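Local coordinates for integron gene cassette protein HFX_CASS3 (Uncultured bacterium, PDB 3FYN) that is of unknown function but belongs to the GNAT acetyltransferase family and so probably transfers an acetyl group to a substrate not yet identified, at residues 34-39 with 80-85; 62-67 with 85-90. All blocks are in the same frame, centred on the assembly; numbering follows the deposited sequence.

How the contacts relate
Both contacts set the helical layer against one face of strand 81-93. Contact 1 brings helix 34-47 onto the start of the strand, and contact 2 brings the end of helix 54-66 onto the residues that follow; Tyr85 belongs to both strand segments. The centres of the contacts lie about 14 Å apart, and the two helices, consecutive in the chain, meet where Val34 CG2 packs at 3.7 Å from Leu65 CD1. The side chain of Tyr85 is about 7 Å from a bound magnesium ion, and that of Val87 about 9 Å from one. Contact 2 reaches the second subunit, whereas no other chain of the assembly touches the segments of contact 1.

Contact 1. Residues 34-39 with 80-85; sequences VPVLVR and TESVGY
Leu37 and Tyr85 make the close-packed part of this contact. One methyl of the leucine, CD2, meets the root of the tyrosine side chain, 3.8 Å from Tyr85 CB and 3.9 Å from Tyr85 CG, and slants onto the near end of the ring on the CD2 side. With chi1 at 72°, the tyrosine CG sits between its own backbone N and carbonyl carbon, and the ring lies against helix 34-47, where Leu40, Met41 and Phe44 also touch it. Phe61 of helix 54-66 and Ile73 and Leu75 of strand 71-78 make further contacts with the leucine. This end is therefore buried and wholly apolar where the two residues meet.

Toward the beginning of the strand the fit becomes sparse. Val36 reaches across with a single methyl, CG1, which lies 3.8 Å from Ser82 CB; swung anti to the backbone N (chi1 163°), this branch meets the carbon of the serine. Both residues are partly exposed, and Leu75 adds to the packing on Ser82. At the solvent side stand Arg39 and Glu81, of opposite charge; in the conformer described, one of two deposited for the arginine, their charged groups do not meet. Glu81 has a long, weak ion pair with Arg109.

No hydrogen bond joins the segments, which bury 169 Å² between them. Between the two touching places the strand departs from regular pairing, Val83 and Gly84 both facing Ile76 in a classic beta bulge. A helix packed by a few aliphatic side chains over a central antiparallel strand is consistent with the alpha/beta sandwich of the GNAT fold.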
loop_
_atom_site.group_PDB
_atom_site.type_symbol
_atom_site.label_atom_id
_atom_site.label_comp_id
_atom_site.label_asym_id
_atom_site.label_seq_id
_atom_site.Cartn_x
_atom_site.Cartn_y
_atom_site.Cartn_z
ATOM N N VAL A 34 -15.472 15.887 8.533
ATOM C CA VAL A 34 -14.849 16.207 7.249
ATOM C C VAL A 34 -14.418 17.678 7.141
ATOM O O VAL A 34 -13.309 17.964 6.699
ATOM C CB VAL A 34 -15.723 15.778 6.047
ATOM C CG1 VAL A 34 -15.196 16.393 4.742
ATOM C CG2 VAL A 34 -15.759 14.257 5.941
ATOM N N PRO A 35 -15.279 18.619 7.559
ATOM C CA PRO A 35 -14.812 20.005 7.456
ATOM C C PRO A 35 -13.518 20.274 8.232
ATOM O O PRO A 35 -12.646 20.980 7.724
ATOM C CB PRO A 35 -15.982 20.807 8.032
ATOM C CG PRO A 35 -17.181 19.974 7.693
ATOM C CD PRO A 35 -16.716 18.545 7.874
ATOM N N VAL A 36 -13.393 19.726 9.438
ATOM C CA VAL A 36 -12.172 19.912 10.215
ATOM C C VAL A 36 -10.989 19.154 9.597
ATOM O O VAL A 36 -9.867 19.665 9.556
ATOM C CB VAL A 36 -12.376 19.538 11.704
ATOM C CG1 VAL A 36 -11.038 19.330 12.395
ATOM C CG2 VAL A 36 -13.180 20.626 12.420
ATOM N N LEU A 37 -11.240 17.946 9.094
ATOM C CA LEU A 37 -10.186 17.179 8.432
ATOM C C LEU A 37 -9.631 17.925 7.222
ATOM O O LEU A 37 -8.420 17.955 6.992
ATOM C CB LEU A 37 -10.699 15.799 8.011
ATOM C CG LEU A 37 -10.843 14.823 9.183
ATOM C CD1 LEU A 37 -11.734 13.637 8.799
ATOM C CD2 LEU A 37 -9.464 14.360 9.675
ATOM N N VAL A 38 -10.526 18.527 6.449
ATOM C CA VAL A 38 -10.115 19.300 5.285
ATOM C C VAL A 38 -9.269 20.513 5.683
ATOM O O VAL A 38 -8.257 20.799 5.043
ATOM C CB VAL A 38 -11.319 19.716 4.425
ATOM C CG1 VAL A 38 -10.886 20.681 3.327
ATOM C CG2 VAL A 38 -11.964 18.478 3.811
ATOM N N ARG A 39 -9.674 21.219 6.739
ATOM C CA ARG A 39 -8.875 22.344 7.212
ATOM C C ARG A 39 -7.487 21.893 7.651
ATOM O O ARG A 39 -6.483 22.524 7.318
ATOM C CB ARG A 39 -9.556 23.090 8.362
ATOM C CG ARG A 39 -8.678 24.205 8.911
ATOM C CD ARG A 39 -9.396 25.071 9.929
ATOM N NE ARG A 39 -9.647 24.365 11.181
ATOM C CZ ARG A 39 -10.779 23.729 11.460
ATOM N NH1 ARG A 39 -11.760 23.709 10.566
ATOM N NH2 ARG A 39 -10.928 23.111 12.624
ATOM N N THR A 80 -10.970 21.822 23.310
ATOM C CA THR A 80 -12.158 21.815 22.458
ATOM C C THR A 80 -11.823 21.759 20.968
ATOM O O THR A 80 -12.690 21.987 20.127
ATOM C CB THR A 80 -13.033 23.055 22.713
ATOM O OG1 THR A 80 -12.279 24.241 22.436
ATOM C CG2 THR A 80 -13.491 23.082 24.159
ATOM N N GLU A 81 -10.572 21.455 20.647
ATOM C CA GLU A 81 -10.114 21.489 19.265
ATOM C C GLU A 81 -9.459 20.193 18.827
ATOM O O GLU A 81 -8.786 19.523 19.606
ATOM C CB GLU A 81 -9.095 22.611 19.080
ATOM C CG GLU A 81 -9.649 23.899 18.520
ATOM C CD GLU A 81 -8.545 24.815 18.041
ATOM O OE1 GLU A 81 -7.473 24.836 18.685
ATOM O OE2 GLU A 81 -8.744 25.507 17.022
ATOM N N SER A 82 -9.641 19.857 17.559
ATOM C CA SER A 82 -8.792 18.866 16.932
ATOM C C SER A 82 -7.553 19.614 16.473
ATOM O O SER A 82 -7.657 20.630 15.781
ATOM C CB SER A 82 -9.499 18.219 15.744
ATOM O OG SER A 82 -10.605 17.456 16.183
ATOM N N VAL A 83 -6.386 19.122 16.870
ATOM C CA VAL A 83 -5.129 19.778 16.527
ATOM C C VAL A 83 -4.264 18.914 15.616
ATOM O O VAL A 83 -3.120 19.254 15.328
ATOM C CB VAL A 83 -4.322 20.156 17.784
ATOM C CG1 VAL A 83 -5.103 21.146 18.638
ATOM C CG2 VAL A 83 -3.950 18.914 18.589
ATOM N N GLY A 84 -4.812 17.793 15.168
ATOM C CA GLY A 84 -4.087 16.919 14.269
ATOM C C GLY A 84 -4.936 15.756 13.812
ATOM O O GLY A 84 -6.076 15.595 14.248
ATOM N N TYR A 85 -4.383 14.945 12.916
ATOM C CA TYR A 85 -5.072 13.746 12.474
ATOM C C TYR A 85 -4.084 12.739 11.931
ATOM O O TYR A 85 -2.929 13.065 11.638
ATOM C CB TYR A 85 -6.142 14.077 11.415
ATOM C CG TYR A 85 -5.589 14.454 10.059
ATOM C CD1 TYR A 85 -5.074 15.724 9.825
ATOM C CD2 TYR A 85 -5.566 13.532 9.014
ATOM C CE1 TYR A 85 -4.563 16.072 8.585
ATOM C CE2 TYR A 85 -5.062 13.872 7.772
ATOM C CZ TYR A 85 -4.560 15.139 7.565
ATOM O OH TYR A 85 -4.052 15.480 6.337
#

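Contact 2. Residues 62-67 with 85-90; sequences KALLGK and YIVLTL
Leu64 drives its CD2 methyl against Val87, meeting CG1 of the valine at 3.4 Å, closer than carbons usually pack. The leucine CG stands anti to the backbone N (chi1 -174°), which extends the side chain from helix 54-66 toward the strand. The same methyl brushes Thr89 further along, 4.4 Å from its CG2, so one branch of one leucine spans two strand residues on the same face of the sheet. Ile73 of strand 71-78 also packs on Leu64. The other methyl of the valine, CG2, lies in the plane of the Tyr85 ring, at its edge.

Close by, the second subunit takes over part of the cover: its Met94 packs on Val87 and its Phe92 on Ala63, while Lys67 forms a salt bridge to Asp69 of that subunit. Thr89 OG1 has a weak hydrogen bond to the backbone O of Phe92 there.

Between the two segments, by contrast, the touching atoms are methyl carbons throughout, and no hydrogen bond or ion pair crosses. Helix and strand thus meet through close apolar fit alone, while the backbone bonds of the strand go to its neighbouring strands and Lys67 pairs with the second subunit.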
loop_
_atom_site.group_PDB
_atom_site.type_symbol
_atom_site.label_atom_id
_atom_site.label_comp_id
_atom_site.label_asym_id
_atom_site.label_seq_id
_atom_site.Cartn_x
_atom_site.Cartn_y
_atom_site.Cartn_z
ATOM N N LYS A 62 -14.179 11.692 2.306
ATOM C CA LYS A 62 -15.470 11.028 2.234
ATOM C C LYS A 62 -15.344 9.619 1.678
ATOM O O LYS A 62 -16.013 8.708 2.146
ATOM C CB LYS A 62 -16.467 11.847 1.417
ATOM C CG LYS A 62 -17.057 13.010 2.199
ATOM C CD LYS A 62 -17.813 13.968 1.295
ATOM C CE LYS A 62 -19.074 13.350 0.723
ATOM N NZ LYS A 62 -19.842 14.351 -0.085
ATOM N N ALA A 63 -14.479 9.443 0.686
ATOM C CA ALA A 63 -14.266 8.124 0.108
ATOM C C ALA A 63 -13.758 7.147 1.160
ATOM O O ALA A 63 -14.236 6.014 1.259
ATOM C CB ALA A 63 -13.284 8.204 -1.056
ATOM N N LEU A 64 -12.775 7.583 1.936
ATOM C CA LEU A 64 -12.168 6.719 2.927
ATOM C C LEU A 64 -13.140 6.442 4.073
ATOM O O LEU A 64 -13.287 5.301 4.498
ATOM C CB LEU A 64 -10.863 7.336 3.434
ATOM C CG LEU A 64 -10.016 6.489 4.379
ATOM C CD1 LEU A 64 -9.824 5.087 3.839
ATOM C CD2 LEU A 64 -8.680 7.164 4.599
ATOM N N LEU A 65 -13.819 7.479 4.558
ATOM C CA LEU A 65 -14.788 7.312 5.639
ATOM C C LEU A 65 -15.988 6.466 5.214
ATOM O O LEU A 65 -16.639 5.842 6.048
ATOM C CB LEU A 65 -15.264 8.672 6.162
ATOM C CG LEU A 65 -14.219 9.504 6.909
ATOM C CD1 LEU A 65 -14.726 10.921 7.154
ATOM C CD2 LEU A 65 -13.827 8.834 8.223
ATOM N N GLY A 66 -16.275 6.442 3.916
ATOM C CA GLY A 66 -17.415 5.701 3.403
ATOM C C GLY A 66 -17.152 4.222 3.191
ATOM O O GLY A 66 -18.082 3.434 3.016
ATOM N N LYS A 67 -15.882 3.836 3.213
ATOM C CA LYS A 67 -15.514 2.447 2.966
ATOM C C LYS A 67 -14.425 2.003 3.935
ATOM O O LYS A 67 -13.240 2.113 3.637
ATOM C CB LYS A 67 -15.056 2.267 1.514
ATOM C CG LYS A 67 -14.908 0.816 1.082
ATOM C CD LYS A 67 -14.834 0.682 -0.436
ATOM C CE LYS A 67 -14.631 -0.772 -0.850
ATOM N NZ LYS A 67 -14.505 -0.933 -2.329
ATOM N N TYR A 85 -4.383 14.945 12.916
ATOM C CA TYR A 85 -5.072 13.746 12.474
ATOM C C TYR A 85 -4.084 12.739 11.931
ATOM O O TYR A 85 -2.929 13.065 11.638
ATOM C CB TYR A 85 -6.142 14.077 11.415
ATOM C CG TYR A 85 -5.589 14.454 10.059
ATOM C CD1 TYR A 85 -5.074 15.724 9.825
ATOM C CD2 TYR A 85 -5.566 13.532 9.014
ATOM C CE1 TYR A 85 -4.563 16.072 8.585
ATOM C CE2 TYR A 85 -5.062 13.872 7.772
ATOM C CZ TYR A 85 -4.560 15.139 7.565
ATOM O OH TYR A 85 -4.052 15.480 6.337
ATOM N N ILE A 86 -4.540 11.503 11.817
ATOM C CA ILE A 86 -3.712 10.441 11.267
ATOM C C ILE A 86 -4.586 9.506 10.454
ATOM O O ILE A 86 -5.724 9.204 10.835
ATOM C CB ILE A 86 -2.941 9.691 12.388
ATOM C CG1 ILE A 86 -1.910 8.722 11.802
ATOM C CG2 ILE A 86 -3.900 8.989 13.349
ATOM C CD1 ILE A 86 -0.858 8.288 12.813
ATOM N N VAL A 87 -4.055 9.063 9.320
ATOM C CA VAL A 87 -4.800 8.227 8.399
ATOM C C VAL A 87 -4.105 6.890 8.222
ATOM O O VAL A 87 -2.920 6.836 7.909
ATOM C CB VAL A 87 -4.926 8.902 7.016
ATOM C CG1 VAL A 87 -5.687 8.005 6.067
ATOM C CG2 VAL A 87 -5.617 10.251 7.154
ATOM N N LEU A 88 -4.856 5.815 8.429
ATOM C CA LEU A 88 -4.392 4.460 8.157
ATOM C C LEU A 88 -5.047 3.959 6.875
ATOM O O LEU A 88 -6.271 3.978 6.749
ATOM C CB LEU A 88 -4.788 3.538 9.318
ATOM C CG LEU A 88 -4.653 2.030 9.087
ATOM C CD1 LEU A 88 -3.187 1.609 9.020
ATOM C CD2 LEU A 88 -5.371 1.262 10.182
ATOM N N THR A 89 -4.245 3.512 5.914
ATOM C CA THR A 89 -4.819 2.848 4.748
ATOM C C THR A 89 -4.377 1.394 4.707
ATOM O O THR A 89 -3.323 1.047 5.239
ATOM C CB THR A 89 -4.482 3.567 3.433
ATOM O OG1 THR A 89 -3.061 3.633 3.275
ATOM C CG2 THR A 89 -5.053 4.975 3.450
ATOM N N LEU A 90 -5.204 0.555 4.091
ATOM C CA LEU A 90 -5.030 -0.892 4.130
ATOM C C LEU A 90 -4.879 -1.470 2.734
ATOM O O LEU A 90 -5.524 -1.013 1.795
ATOM C CB LEU A 90 -6.235 -1.538 4.814
ATOM C CG LEU A 90 -6.438 -1.117 6.270
ATOM C CD1 LEU A 90 -7.758 -1.642 6.813
ATOM C CD2 LEU A 90 -5.271 -1.587 7.124
#